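Local coordinates for protein putative oxidoreductase (Magnetospirillum magnetotacticum, PDB 3C1A) that is a putative oxidoreductase of the GFO/IDH/MocA family that probably binds a nicotinamide adenine dinucleotide cofactor on its Rossmann fold and uses it in redox chemistry, at residues S9-A14 with G289-P294. Sequence-based numbering, arbitrary orientation.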
ATOM      1  N   SER A   9     -11.706 -16.118 -20.799  1.00 29.94           N
ATOM      2  CA  SER A   9     -11.153 -14.894 -21.478  1.00 30.44           C
ATOM      3  C   SER A   9     -10.363 -14.064 -20.449  1.00 26.28           C
ATOM      4  O   SER A   9     -10.944 -13.552 -19.509  1.00 24.22           O
ATOM      5  CB  SER A   9     -12.287 -14.051 -22.058  1.00 32.43           C
ATOM      6  OG  SER A   9     -11.785 -12.873 -22.677  1.00 32.70           O
ATOM      7  N   PRO A  10      -9.029 -14.017 -20.571  1.00 23.95           N
ATOM      8  CA  PRO A  10      -8.259 -13.262 -19.571  1.00 22.08           C
ATOM      9  C   PRO A  10      -8.597 -11.784 -19.572  1.00 20.46           C
ATOM     10  O   PRO A  10      -8.922 -11.212 -20.631  1.00 21.08           O
ATOM     11  CB  PRO A  10      -6.796 -13.505 -19.976  1.00 22.88           C
ATOM     12  CG  PRO A  10      -6.839 -14.711 -20.844  1.00 25.16           C
ATOM     13  CD  PRO A  10      -8.156 -14.692 -21.544  1.00 21.58           C
ATOM     14  N   VAL A  11      -8.544 -11.187 -18.385  1.00 15.34           N
ATOM     15  CA  VAL A  11      -8.834  -9.777 -18.229  1.00 14.12           C
ATOM     16  C   VAL A  11      -7.642  -9.001 -18.803  1.00 15.18           C
ATOM     17  O   VAL A  11      -6.488  -9.286 -18.479  1.00 15.57           O
ATOM     18  CB  VAL A  11      -9.089  -9.402 -16.738  1.00 12.78           C
ATOM     19  CG1 VAL A  11      -9.161  -7.880 -16.559  1.00 14.59           C
ATOM     20  CG2 VAL A  11     -10.380 -10.093 -16.204  1.00 13.12           C
ATOM     21  N   ARG A  12      -7.925  -8.032 -19.664  1.00 12.44           N
ATOM     22  CA  ARG A  12      -6.874  -7.369 -20.411  1.00 11.45           C
ATOM     23  C   ARG A  12      -6.404  -6.136 -19.657  1.00 10.18           C
ATOM     24  O   ARG A  12      -7.118  -5.166 -19.547  1.00 11.74           O
ATOM     25  CB  ARG A  12      -7.382  -7.086 -21.814  1.00  9.03           C
ATOM     26  CG  ARG A  12      -7.850  -8.400 -22.521  1.00 15.06           C
ATOM     27  CD  ARG A  12      -8.422  -8.120 -23.891  1.00 15.46           C
ATOM     28  NE  ARG A  12      -9.643  -7.321 -23.824  1.00 13.48           N
ATOM     29  CZ  ARG A  12     -10.859  -7.827 -23.614  1.00 18.92           C
ATOM     30  NH1 ARG A  12     -11.057  -9.134 -23.435  1.00 17.10           N
ATOM     31  NH2 ARG A  12     -11.902  -7.016 -23.562  1.00 20.57           N
ATOM     32  N   LEU A  13      -5.207  -6.239 -19.102  1.00 12.09           N
ATOM     33  CA  LEU A  13      -4.598  -5.208 -18.293  1.00 12.85           C
ATOM     34  C   LEU A  13      -3.517  -4.489 -19.018  1.00 11.57           C
ATOM     35  O   LEU A  13      -2.834  -5.058 -19.848  1.00 15.64           O
ATOM     36  CB  LEU A  13      -3.977  -5.796 -17.022  1.00 11.52           C
ATOM     37  CG  LEU A  13      -4.854  -6.577 -16.070  1.00 15.09           C
ATOM     38  CD1 LEU A  13      -3.983  -7.086 -14.877  1.00 16.62           C
ATOM     39  CD2 LEU A  13      -6.016  -5.725 -15.609  1.00 12.76           C
ATOM     40  N   ALA A  14      -3.352  -3.214 -18.681  1.00 13.06           N
ATOM     41  CA  ALA A  14      -2.220  -2.454 -19.174  1.00 12.46           C
ATOM     42  C   ALA A  14      -1.498  -1.814 -17.987  1.00 13.23           C
ATOM     43  O   ALA A  14      -2.107  -1.544 -16.952  1.00  7.67           O
ATOM     44  CB  ALA A  14      -2.672  -1.400 -20.178  1.00 12.88           C
ATOM     45  N   GLY A 289      -9.760  -9.887 -11.022  1.00 14.71           N
ATOM     46  CA  GLY A 289     -11.017 -10.598 -10.797  1.00 13.63           C
ATOM     47  C   GLY A 289     -12.246  -9.750 -10.551  1.00 15.99           C
ATOM     48  O   GLY A 289     -13.370 -10.218 -10.736  1.00 21.34           O
ATOM     49  N   ALA A 290     -12.049  -8.507 -10.147  1.00 14.81           N
ATOM     50  CA  ALA A 290     -13.146  -7.621  -9.887  1.00 10.39           C
ATOM     51  C   ALA A 290     -13.477  -6.715 -11.082  1.00 12.87           C
ATOM     52  O   ALA A 290     -14.497  -6.022 -11.080  1.00 16.59           O
ATOM     53  CB  ALA A 290     -12.862  -6.851  -8.641  1.00 11.59           C
ATOM     54  N   VAL A 291     -12.658  -6.732 -12.138  1.00 11.86           N
ATOM     55  CA  VAL A 291     -12.767  -5.713 -13.181  1.00 13.87           C
ATOM     56  C   VAL A 291     -14.164  -5.808 -13.837  1.00 10.96           C
ATOM     57  O   VAL A 291     -14.831  -4.799 -14.013  1.00 14.22           O
ATOM     58  CB  VAL A 291     -11.588  -5.823 -14.234  1.00 12.46           C
ATOM     59  CG1 VAL A 291     -11.932  -5.093 -15.539  1.00 12.99           C
ATOM     60  CG2 VAL A 291     -10.266  -5.266 -13.641  1.00  8.07           C
ATOM     61  N   ARG A 292     -14.564  -7.020 -14.180  1.00 14.08           N
ATOM     62  CA  ARG A 292     -15.815  -7.274 -14.883  1.00 14.06           C
ATOM     63  C   ARG A 292     -17.008  -7.435 -13.945  1.00 14.74           C
ATOM     64  O   ARG A 292     -18.140  -7.552 -14.406  1.00 14.94           O
ATOM     65  CB  ARG A 292     -15.690  -8.524 -15.744  1.00 15.53           C
ATOM     66  CG  ARG A 292     -14.576  -8.451 -16.756  1.00 17.03           C
ATOM     67  CD  ARG A 292     -14.447  -9.717 -17.516  1.00 16.82           C
ATOM     68  NE  ARG A 292     -13.437  -9.565 -18.550  1.00 16.67           N
ATOM     69  CZ  ARG A 292     -12.837 -10.545 -19.192  1.00 12.06           C
ATOM     70  NH1 ARG A 292     -13.128 -11.812 -18.947  1.00 20.20           N
ATOM     71  NH2 ARG A 292     -11.937 -10.249 -20.112  1.00 16.03           N
ATOM     72  N   GLN A 293     -16.759  -7.446 -12.644  1.00 16.69           N
ATOM     73  CA  GLN A 293     -17.811  -7.491 -11.636  1.00 19.80           C
ATOM     74  C   GLN A 293     -17.355  -6.643 -10.469  1.00 19.36           C
ATOM     75  O   GLN A 293     -16.895  -7.166  -9.445  1.00 16.32           O
ATOM     76  CB  GLN A 293     -18.080  -8.923 -11.203  1.00 20.85           C
ATOM     77  CG  GLN A 293     -19.277  -9.015 -10.270  1.00 31.25           C
ATOM     78  CD  GLN A 293     -19.716 -10.448 -10.004  1.00 42.25           C
ATOM     79  OE1 GLN A 293     -19.609 -10.939  -8.878  1.00 51.71           O
ATOM     80  NE2 GLN A 293     -20.217 -11.122 -11.036  1.00 48.66           N
ATOM     81  N   PRO A 294     -17.438  -5.317 -10.631  1.00 21.13           N
ATOM     82  CA  PRO A 294     -16.758  -4.453  -9.698  1.00 20.32           C
ATOM     83  C   PRO A 294     -17.255  -4.535  -8.268  1.00 21.23           C
ATOM     84  O   PRO A 294     -18.417  -4.846  -8.039  1.00 19.54           O
ATOM     85  CB  PRO A 294     -17.000  -3.049 -10.264  1.00 22.92           C
ATOM     86  CG  PRO A 294     -17.423  -3.248 -11.690  1.00 23.60           C
ATOM     87  CD  PRO A 294     -18.137  -4.545 -11.680  1.00 22.73           C
TER
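R292 reaches across to the backbone of S9 and P10 with an arm that is extended from CG to NE. Its CB, CG and CD lead toward segment 9-14 and carry the guanidinium to the backbone carbonyls, the contacts beginning at NE. NE passes 3.9 Å from V11 CG2, and that methyl sits over the centre of one guanidinium face, tip to tip with the arginine. NH1 donates to S9 O at 2.8 Å, the N-H···O angle bent to 142° and the oxygen lying somewhat out of the guanidinium plane. NH2 makes a weak, strongly bent bond to P10 O at 3.2 Å and also a salt bridge to E71. The contact joins the start of 11-17, an inner strand of the parallel sheet in the NAD-binding Rossmann fold, to the turn following helix 279-290, some 280 residues further along the chain. V11 CG1, anti to the backbone N (chi1 171°), packs 3.9 Å from V291 CB. An alanine at V11 would probably leave V291 without this packing partner and uncover one face of the R292 guanidinium. R12 NH1 comes within 3.6 Å of R292 NH2, the two planes 39° apart, a meeting of like charges that E71 probably helps to offset; its OE2 also accepts the backbone N-H of R12. The NE of R12 bonds to E69 O.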